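Local coordinates for protein alpha-galactosidase (Lactobacillus brevis, PDB 3MI6) that probably hydrolyses terminal, non-reducing alpha-D-galactose residues from alpha-D-galactosides, as a member of glycoside hydrolase family 36, at residues D[380-384]-D[412-417]; D[441-447]-D[481-486]; D[448-452]-D[500-504]. All coordinates share one frame. Residue numbers count along the deposited sequence, not the author numbering.

Interaction 1: residues D[380-384]-D[412-417]; sequences SLGDW and WFEPEM
Segment 412-417 leaves TIM-barrel strand 408-413 at its C-terminal end and meets the irregular loop 380-384, where Asp-383 N donates to Ser-380 O (2.9 Å) and Gly-382 has positive phi (136/-14). The CA atoms of the two segments come nearest at Leu-381 to Met-417 (6.3 Å) and Trp-384 to Phe-413 (7.7 Å). Trp-412 CZ3 lies 3.9 Å from CH2 of Trp-384 (chi1 m), while Trp-412 NE1 hydrogen-bonds OD2 of Asp-479, the predicted nucleophile. Phe-413 (chi1 m) turns its edge to the face of Trp-384 in an offset edge-to-face pair, centroids 5.6 Å apart and planes at 60°. Glu-414 opens a type I turn that ends at Met-417; its carbonyl O lies 3.1 Å from Trp-384 CZ2, at the indole edge, and its OE2 accepts from Asn-481 N. Met-417 (selenomethionine) closes the row, its CB 4.0 Å from Leu-381 CD2. With no hydrogen bond between the segments, apolar and aromatic packing joins them, and Trp-412 and Glu-414 spend their polar ends at the predicted active site.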
loop_
_atom_site.group_PDB
_atom_site.type_symbol
_atom_site.label_atom_id
_atom_site.label_comp_id
_atom_site.label_asym_id
_atom_site.label_seq_id
_atom_site.Cartn_x
_atom_site.Cartn_y
_atom_site.Cartn_z
ATOM N N SER D 380 1.779 -15.343 -51.651
ATOM C CA SER D 380 1.787 -14.097 -52.447
ATOM C C SER D 380 2.345 -12.866 -51.759
ATOM O O SER D 380 2.448 -11.805 -52.369
ATOM C CB SER D 380 0.372 -13.621 -52.812
ATOM O OG SER D 380 -0.443 -14.677 -53.281
ATOM N N LEU D 381 2.685 -12.998 -50.484
ATOM C CA LEU D 381 3.387 -11.934 -49.787
ATOM C C LEU D 381 4.717 -11.658 -50.458
ATOM O O LEU D 381 5.674 -12.373 -50.251
ATOM C CB LEU D 381 3.591 -12.296 -48.317
ATOM C CG LEU D 381 3.056 -11.268 -47.312
ATOM C CD1 LEU D 381 1.718 -10.679 -47.753
ATOM C CD2 LEU D 381 2.935 -11.888 -45.936
ATOM N N GLY D 382 4.761 -10.611 -51.269
ATOM C CA GLY D 382 5.963 -10.234 -51.990
ATOM C C GLY D 382 5.622 -9.872 -53.423
ATOM O O GLY D 382 6.423 -9.282 -54.138
ATOM N N ASP D 383 4.412 -10.232 -53.836
ATOM C CA ASP D 383 3.948 -10.006 -55.197
ATOM C C ASP D 383 3.046 -8.780 -55.284
ATOM O O ASP D 383 1.832 -8.889 -55.470
ATOM C CB ASP D 383 3.191 -11.231 -55.701
ATOM C CG ASP D 383 4.089 -12.427 -55.894
ATOM O OD1 ASP D 383 5.321 -12.238 -55.956
ATOM O OD2 ASP D 383 3.555 -13.551 -55.989
ATOM N N TRP D 384 3.654 -7.611 -55.164
ATOM C CA TRP D 384 2.909 -6.363 -55.085
ATOM C C TRP D 384 2.392 -5.885 -56.444
ATOM O O TRP D 384 2.704 -4.785 -56.913
ATOM C CB TRP D 384 3.750 -5.304 -54.366
ATOM C CG TRP D 384 4.217 -5.813 -53.028
ATOM C CD1 TRP D 384 5.506 -6.051 -52.640
ATOM C CD2 TRP D 384 3.389 -6.189 -51.918
ATOM N NE1 TRP D 384 5.531 -6.530 -51.353
ATOM C CE2 TRP D 384 4.245 -6.625 -50.887
ATOM C CE3 TRP D 384 2.008 -6.186 -51.694
ATOM C CZ2 TRP D 384 3.768 -7.056 -49.648
ATOM C CZ3 TRP D 384 1.532 -6.612 -50.462
ATOM C CH2 TRP D 384 2.412 -7.040 -49.450
ATOM N N TRP D 412 -3.289 -1.404 -48.934
ATOM C CA TRP D 412 -2.496 -2.057 -47.903
ATOM C C TRP D 412 -1.279 -2.768 -48.510
ATOM O O TRP D 412 -1.405 -3.582 -49.422
ATOM C CB TRP D 412 -3.423 -3.067 -47.212
ATOM C CG TRP D 412 -2.853 -3.930 -46.139
ATOM C CD1 TRP D 412 -3.060 -3.797 -44.804
ATOM C CD2 TRP D 412 -2.043 -5.108 -46.303
ATOM N NE1 TRP D 412 -2.418 -4.799 -44.119
ATOM C CE2 TRP D 412 -1.784 -5.618 -45.015
ATOM C CE3 TRP D 412 -1.504 -5.775 -47.412
ATOM C CZ2 TRP D 412 -0.998 -6.759 -44.801
ATOM C CZ3 TRP D 412 -0.733 -6.907 -47.198
ATOM C CH2 TRP D 412 -0.485 -7.388 -45.906
ATOM N N PHE D 413 -0.098 -2.440 -48.017
ATOM C CA PHE D 413 1.095 -3.209 -48.319
ATOM C C PHE D 413 1.659 -3.790 -47.025
ATOM O O PHE D 413 1.386 -3.278 -45.931
ATOM C CB PHE D 413 2.169 -2.319 -48.938
ATOM C CG PHE D 413 1.819 -1.780 -50.289
ATOM C CD1 PHE D 413 2.180 -2.468 -51.436
ATOM C CD2 PHE D 413 1.153 -0.571 -50.415
ATOM C CE1 PHE D 413 1.863 -1.964 -52.686
ATOM C CE2 PHE D 413 0.837 -0.062 -51.655
ATOM C CZ PHE D 413 1.188 -0.760 -52.794
ATOM N N GLU D 414 2.456 -4.850 -47.159
ATOM C CA GLU D 414 3.309 -5.357 -46.080
ATOM C C GLU D 414 4.676 -5.649 -46.689
ATOM O O GLU D 414 5.052 -6.807 -46.844
ATOM C CB GLU D 414 2.716 -6.622 -45.436
ATOM C CG GLU D 414 3.341 -7.019 -44.094
ATOM C CD GLU D 414 2.715 -8.270 -43.483
ATOM O OE1 GLU D 414 1.614 -8.668 -43.908
ATOM O OE2 GLU D 414 3.322 -8.861 -42.568
ATOM N N PRO D 415 5.422 -4.581 -47.032
ATOM C CA PRO D 415 6.671 -4.570 -47.814
ATOM C C PRO D 415 7.760 -5.496 -47.294
ATOM O O PRO D 415 8.317 -6.297 -48.059
ATOM C CB PRO D 415 7.163 -3.132 -47.656
ATOM C CG PRO D 415 5.949 -2.348 -47.383
ATOM C CD PRO D 415 5.073 -3.232 -46.553
ATOM N N GLU D 416 8.074 -5.360 -46.009
ATOM C CA GLU D 416 9.196 -6.064 -45.398
ATOM C C GLU D 416 9.071 -7.606 -45.414
ATOM O O GLU D 416 9.988 -8.304 -44.973
ATOM C CB GLU D 416 9.395 -5.547 -43.963
ATOM C CG GLU D 416 9.438 -4.006 -43.829
ATOM C CD GLU D 416 8.898 -3.501 -42.481
ATOM O OE1 GLU D 416 9.543 -3.750 -41.438
ATOM O OE2 GLU D 416 7.826 -2.850 -42.461
HETATM N N MSE D 417 7.956 -8.129 -45.941
HETATM C CA MSE D 417 7.614 -9.562 -45.831
HETATM C C MSE D 417 7.604 -10.374 -47.136
HETATM O O MSE D 417 7.333 -9.845 -48.215
HETATM C CB MSE D 417 6.266 -9.740 -45.118
HETATM C CG MSE D 417 6.223 -9.138 -43.721
HETATM SE SE MSE D 417 7.621 -9.820 -42.502
HETATM C CE MSE D 417 7.506 -8.398 -41.180
#

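Interaction 2: residues D[441-447]-D[481-486]; sequences TPGRHQF and NRYATE
Neither segment forms a helix or regular strand until Phe-447, where strand 447-448 begins. Residues 441-447 fold into a type I' turn, the kind found in tight beta-hairpins, from Gly-443 to Gln-446, with Arg-444 (45/44) and His-445 (60/38) both left-handed; 481-486 runs largely extended past it. Gly-443 N bonds Gln-446 O at 3.1 Å, and CA atoms come nearest at Gly-443 and Arg-482, 5.2 Å apart. A CB on Gly-443 would strike Arg-482 NE. Arg-482 (chi1 p, chi3 m) fills the turn's carbonyl pocket: NH1 donates to Gln-446 O (2.6 Å) and Thr-441 O (2.9 Å), while NE and NH2 each reach Tyr-483 O at 2.9 Å. Glu-486 OE1 takes Thr-441 N at 3.2 Å. Turn and loop together line the predicted substrate site with Arg-444, salt-bridged through NE to Asp-377, and Asn-481. Beyond the turn Phe-447 pairs with Val-418; the partner loop joins barrel strand 475-478 to helix 500-518, and Ser-60 of the second subunit packs on Thr-441.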
loop_
_atom_site.group_PDB
_atom_site.type_symbol
_atom_site.label_atom_id
_atom_site.label_comp_id
_atom_site.label_asym_id
_atom_site.label_seq_id
_atom_site.Cartn_x
_atom_site.Cartn_y
_atom_site.Cartn_z
ATOM N N THR D 441 11.856 -20.564 -39.115
ATOM C CA THR D 441 10.699 -20.544 -38.232
ATOM C C THR D 441 9.693 -19.509 -38.721
ATOM O O THR D 441 9.988 -18.311 -38.731
ATOM C CB THR D 441 11.117 -20.266 -36.783
ATOM O OG1 THR D 441 11.361 -21.512 -36.111
ATOM C CG2 THR D 441 10.025 -19.490 -36.053
ATOM N N PRO D 442 8.510 -19.979 -39.154
ATOM C CA PRO D 442 7.470 -19.133 -39.748
ATOM C C PRO D 442 6.806 -18.207 -38.733
ATOM O O PRO D 442 6.771 -18.473 -37.527
ATOM C CB PRO D 442 6.450 -20.150 -40.253
ATOM C CG PRO D 442 6.637 -21.326 -39.350
ATOM C CD PRO D 442 8.107 -21.394 -39.106
ATOM N N GLY D 443 6.291 -17.093 -39.234
ATOM C CA GLY D 443 5.488 -16.193 -38.427
ATOM C C GLY D 443 4.279 -15.872 -39.263
ATOM O O GLY D 443 4.419 -15.297 -40.345
ATOM N N ARG D 444 3.100 -16.264 -38.789
ATOM C CA ARG D 444 1.898 -16.129 -39.598
ATOM C C ARG D 444 2.194 -16.602 -41.033
ATOM O O ARG D 444 1.827 -15.937 -42.007
ATOM C CB ARG D 444 1.402 -14.673 -39.599
ATOM C CG ARG D 444 -0.026 -14.506 -40.092
ATOM C CD ARG D 444 -0.390 -13.062 -40.383
ATOM N NE ARG D 444 -1.745 -12.982 -40.940
ATOM C CZ ARG D 444 -2.319 -11.873 -41.409
ATOM N NH1 ARG D 444 -1.657 -10.721 -41.404
ATOM N NH2 ARG D 444 -3.559 -11.916 -41.892
ATOM N N HIS D 445 2.899 -17.728 -41.147
ATOM C CA HIS D 445 3.177 -18.373 -42.440
ATOM C C HIS D 445 3.971 -17.486 -43.426
ATOM O O HIS D 445 3.724 -17.509 -44.632
ATOM C CB HIS D 445 1.869 -18.922 -43.062
ATOM C CG HIS D 445 0.835 -19.319 -42.043
ATOM N ND1 HIS D 445 -0.178 -18.473 -41.637
ATOM C CD2 HIS D 445 0.677 -20.459 -41.328
ATOM C CE1 HIS D 445 -0.917 -19.076 -40.721
ATOM N NE2 HIS D 445 -0.418 -20.281 -40.513
ATOM N N GLN D 446 4.921 -16.714 -42.895
ATOM C CA GLN D 446 5.757 -15.802 -43.683
ATOM C C GLN D 446 7.147 -15.564 -43.049
ATOM O O GLN D 446 7.427 -15.989 -41.919
ATOM C CB GLN D 446 5.052 -14.463 -43.864
ATOM C CG GLN D 446 5.159 -13.532 -42.660
ATOM C CD GLN D 446 4.039 -12.484 -42.608
ATOM O OE1 GLN D 446 4.263 -11.348 -42.183
ATOM N NE2 GLN D 446 2.825 -12.873 -43.026
ATOM N N PHE D 447 8.020 -14.887 -43.786
ATOM C CA PHE D 447 9.375 -14.617 -43.317
ATOM C C PHE D 447 9.737 -13.206 -43.702
ATOM O O PHE D 447 8.992 -12.572 -44.445
ATOM C CB PHE D 447 10.344 -15.598 -43.960
ATOM C CG PHE D 447 9.999 -17.016 -43.688
ATOM C CD1 PHE D 447 9.028 -17.654 -44.443
ATOM C CD2 PHE D 447 10.607 -17.699 -42.644
ATOM C CE1 PHE D 447 8.686 -18.947 -44.177
ATOM C CE2 PHE D 447 10.275 -18.994 -42.375
ATOM C CZ PHE D 447 9.315 -19.625 -43.144
ATOM N N ASN D 481 3.607 -7.887 -39.918
ATOM C CA ASN D 481 2.859 -8.865 -39.129
ATOM C C ASN D 481 3.597 -10.057 -38.499
ATOM O O ASN D 481 2.958 -10.994 -38.032
ATOM C CB ASN D 481 1.687 -9.402 -39.953
ATOM C CG ASN D 481 0.564 -8.398 -40.091
ATOM O OD1 ASN D 481 0.102 -8.099 -41.201
ATOM N ND2 ASN D 481 0.123 -7.856 -38.961
ATOM N N ARG D 482 4.920 -10.048 -38.481
ATOM C CA ARG D 482 5.620 -11.037 -37.675
ATOM C C ARG D 482 6.926 -10.488 -37.133
ATOM O O ARG D 482 7.371 -9.430 -37.549
ATOM C CB ARG D 482 5.892 -12.308 -38.466
ATOM C CG ARG D 482 6.946 -12.150 -39.524
ATOM C CD ARG D 482 7.552 -13.459 -39.846
ATOM N NE ARG D 482 8.529 -13.861 -38.844
ATOM C CZ ARG D 482 9.170 -15.026 -38.871
ATOM N NH1 ARG D 482 8.919 -15.893 -39.844
ATOM N NH2 ARG D 482 10.055 -15.336 -37.931
ATOM N N TYR D 483 7.530 -11.207 -36.198
ATOM C CA TYR D 483 8.829 -10.816 -35.652
ATOM C C TYR D 483 9.958 -11.662 -36.259
ATOM O O TYR D 483 9.823 -12.872 -36.393
ATOM C CB TYR D 483 8.830 -10.885 -34.115
ATOM C CG TYR D 483 7.924 -9.859 -33.477
ATOM C CD1 TYR D 483 8.068 -8.507 -33.772
ATOM C CD2 TYR D 483 6.921 -10.237 -32.570
ATOM C CE1 TYR D 483 7.241 -7.553 -33.191
ATOM C CE2 TYR D 483 6.092 -9.296 -31.985
ATOM C CZ TYR D 483 6.254 -7.946 -32.299
ATOM O OH TYR D 483 5.433 -6.980 -31.728
ATOM N N ALA D 484 11.058 -11.025 -36.650
ATOM C CA ALA D 484 12.142 -11.782 -37.275
ATOM C C ALA D 484 12.721 -12.837 -36.332
ATOM O O ALA D 484 12.631 -12.739 -35.105
ATOM C CB ALA D 484 13.243 -10.870 -37.841
ATOM N N THR D 485 13.310 -13.853 -36.943
ATOM C CA THR D 485 13.720 -15.065 -36.266
ATOM C C THR D 485 14.961 -15.585 -37.034
ATOM O O THR D 485 15.146 -15.263 -38.228
ATOM C CB THR D 485 12.510 -16.046 -36.253
ATOM O OG1 THR D 485 12.212 -16.433 -34.915
ATOM C CG2 THR D 485 12.739 -17.263 -37.093
ATOM N N GLU D 486 15.833 -16.333 -36.356
ATOM C CA GLU D 486 17.093 -16.782 -36.968
ATOM C C GLU D 486 17.802 -15.699 -37.757
ATOM O O GLU D 486 18.001 -15.848 -38.942
ATOM C CB GLU D 486 16.854 -17.952 -37.916
ATOM C CG GLU D 486 16.393 -19.210 -37.238
ATOM C CD GLU D 486 14.928 -19.443 -37.439
ATOM O OE1 GLU D 486 14.351 -18.788 -38.331
ATOM O OE2 GLU D 486 14.350 -20.276 -36.708
#

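Interaction 3: residues D[448-452]-D[500-504]; sequences VLDMA and LPHRY
The CG methylene of Met-451 (selenomethionine) lies over the face of the Tyr-504 ring, 3.9 Å from its centroid and 24° off the ring normal, a CH-pi contact. Met-451 reaches it with chi1 m, and the SE end then leads away to helix 454-471. Segment 448-452 enters from strand 447-448 and kinks at Asp-450, the centre of an inverse gamma turn in which Met-451 N makes a weak 2.8 Å bond to Leu-449 O. Asp-450 OD1, less certain in position, accepts from Ala-452 N (2.8 Å) in an Asx turn, while OD2 hydrogen-bonds Ser-489. The partner, 500-504, is the first turn of helix 500-518, with Tyr-504 N bonded to Leu-500 O at 2.7 Å. The backbones come nearest at Ala-452 and Tyr-504, CA to CA 4.5 Å. Tyr-504 (chi1 t) sets its CE2 3.7 Å from Val-448 CG2; Ala-452 CB meets Leu-500 CD2 (4.2 Å) and Arg-503 CB (4.1 Å). Thus the loop before helix 454-471 packs on the start of helix 500-518 in the TIM-barrel domain, near the predicted substrate-site residue Met-480. No hydrogen bond crosses: hydrophobic and CH-pi packing joins the segments, while Tyr-504 OH hydrogen-bonds Glu-416 and Arg-503 forms a salt bridge with Glu-499.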
loop_
_atom_site.group_PDB
_atom_site.type_symbol
_atom_site.label_atom_id
_atom_site.label_comp_id
_atom_site.label_asym_id
_atom_site.label_seq_id
_atom_site.Cartn_x
_atom_site.Cartn_y
_atom_site.Cartn_z
ATOM N N VAL D 448 10.871 -12.706 -43.215
ATOM C CA VAL D 448 11.190 -11.305 -43.445
ATOM C C VAL D 448 12.325 -11.081 -44.449
ATOM O O VAL D 448 13.308 -11.818 -44.469
ATOM C CB VAL D 448 11.362 -10.501 -42.107
ATOM C CG1 VAL D 448 11.136 -11.383 -40.894
ATOM C CG2 VAL D 448 12.701 -9.837 -42.035
ATOM N N LEU D 449 12.153 -10.079 -45.311
ATOM C CA LEU D 449 13.173 -9.689 -46.288
ATOM C C LEU D 449 14.352 -9.011 -45.628
ATOM O O LEU D 449 14.186 -8.226 -44.710
ATOM C CB LEU D 449 12.598 -8.692 -47.287
ATOM C CG LEU D 449 11.451 -9.204 -48.135
ATOM C CD1 LEU D 449 10.820 -8.061 -48.918
ATOM C CD2 LEU D 449 11.990 -10.300 -49.037
ATOM N N ASP D 450 15.546 -9.273 -46.126
ATOM C CA ASP D 450 16.707 -8.549 -45.628
ATOM C C ASP D 450 16.733 -7.071 -46.059
ATOM O O ASP D 450 17.370 -6.700 -47.039
ATOM C CB ASP D 450 17.981 -9.260 -46.052
ATOM C CG ASP D 450 19.196 -8.658 -45.440
ATOM O OD1 ASP D 450 19.073 -7.571 -44.853
ATOM O OD2 ASP D 450 20.277 -9.267 -45.541
HETATM N N MSE D 451 16.039 -6.233 -45.308
HETATM C CA MSE D 451 16.009 -4.794 -45.556
HETATM C C MSE D 451 17.375 -4.140 -45.452
HETATM O O MSE D 451 17.524 -2.958 -45.733
HETATM C CB MSE D 451 15.080 -4.106 -44.550
HETATM C CG MSE D 451 13.624 -4.532 -44.633
HETATM SE SE MSE D 451 12.809 -4.051 -46.348
HETATM C CE MSE D 451 13.080 -2.124 -46.284
ATOM N N ALA D 452 18.368 -4.898 -45.008
ATOM C CA ALA D 452 19.705 -4.359 -44.841
ATOM C C ALA D 452 20.376 -4.205 -46.198
ATOM O O ALA D 452 21.379 -3.506 -46.323
ATOM C CB ALA D 452 20.530 -5.255 -43.938
ATOM N N LEU D 500 22.785 -6.087 -37.947
ATOM C CA LEU D 500 21.619 -6.347 -38.783
ATOM C C LEU D 500 20.409 -5.604 -38.242
ATOM O O LEU D 500 19.767 -4.850 -38.971
ATOM C CB LEU D 500 21.327 -7.840 -38.862
ATOM C CG LEU D 500 20.635 -8.466 -40.076
ATOM C CD1 LEU D 500 20.102 -9.851 -39.695
ATOM C CD2 LEU D 500 19.512 -7.610 -40.652
ATOM N N PRO D 501 20.086 -5.803 -36.952
ATOM C CA PRO D 501 18.877 -5.139 -36.474
ATOM C C PRO D 501 18.857 -3.654 -36.795
ATOM O O PRO D 501 17.885 -3.195 -37.368
ATOM C CB PRO D 501 18.917 -5.397 -34.968
ATOM C CG PRO D 501 19.588 -6.722 -34.864
ATOM C CD PRO D 501 20.662 -6.685 -35.919
ATOM N N HIS D 502 19.898 -2.910 -36.456
ATOM C CA HIS D 502 19.862 -1.479 -36.734
ATOM C C HIS D 502 19.835 -1.164 -38.227
ATOM O O HIS D 502 19.193 -0.204 -38.659
ATOM C CB HIS D 502 21.025 -0.758 -36.083
ATOM C CG HIS D 502 20.942 0.726 -36.203
ATOM N ND1 HIS D 502 21.934 1.479 -36.781
ATOM C CD2 HIS D 502 19.976 1.595 -35.831
ATOM C CE1 HIS D 502 21.590 2.752 -36.748
ATOM N NE2 HIS D 502 20.405 2.850 -36.180
ATOM N N ARG D 503 20.532 -1.971 -39.020
ATOM C CA ARG D 503 20.606 -1.722 -40.446
ATOM C C ARG D 503 19.247 -1.973 -41.063
ATOM O O ARG D 503 18.788 -1.205 -41.909
ATOM C CB ARG D 503 21.680 -2.592 -41.099
ATOM C CG ARG D 503 23.088 -2.057 -40.931
ATOM C CD ARG D 503 24.121 -3.003 -41.505
ATOM N NE ARG D 503 25.464 -2.441 -41.392
ATOM C CZ ARG D 503 26.003 -1.624 -42.291
ATOM N NH1 ARG D 503 25.307 -1.272 -43.370
ATOM N NH2 ARG D 503 27.230 -1.153 -42.112
ATOM N N TYR D 504 18.600 -3.044 -40.626
ATOM C CA TYR D 504 17.282 -3.378 -41.123
ATOM C C TYR D 504 16.361 -2.187 -40.893
ATOM O O TYR D 504 15.582 -1.788 -41.764
ATOM C CB TYR D 504 16.758 -4.613 -40.402
ATOM C CG TYR D 504 15.298 -4.917 -40.646
ATOM C CD1 TYR D 504 14.306 -4.108 -40.118
ATOM C CD2 TYR D 504 14.915 -6.031 -41.380
ATOM C CE1 TYR D 504 12.982 -4.385 -40.325
ATOM C CE2 TYR D 504 13.600 -6.321 -41.591
ATOM C CZ TYR D 504 12.629 -5.498 -41.060
ATOM O OH TYR D 504 11.295 -5.782 -41.261
#

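Overall arrangement
All three contacts lie on the C-terminal side of the TIM barrel, in the loops after strands 363-366, 408-413 and 475-478 and at the start of helix 500-518. Interactions 1 and 2, centres 13 Å apart, join through Glu-414 OE2, which bonds Asn-481 N at 2.8 Å. Interactions 1 and 3, centres 16 Å apart, are tied twice through Glu-416: OE1 to Tyr-504 OH (2.7 Å) and O to Leu-449 N (2.8 Å). Interactions 2 and 3, centres 14 Å apart, follow directly at 447/448 and alternate along the chain; Ala-484 CB packs on Val-448 CG1 at 3.7 Å. The side chains of Trp-412 and Asn-481 each come within about 3 Å of that of the predicted nucleophile Asp-479.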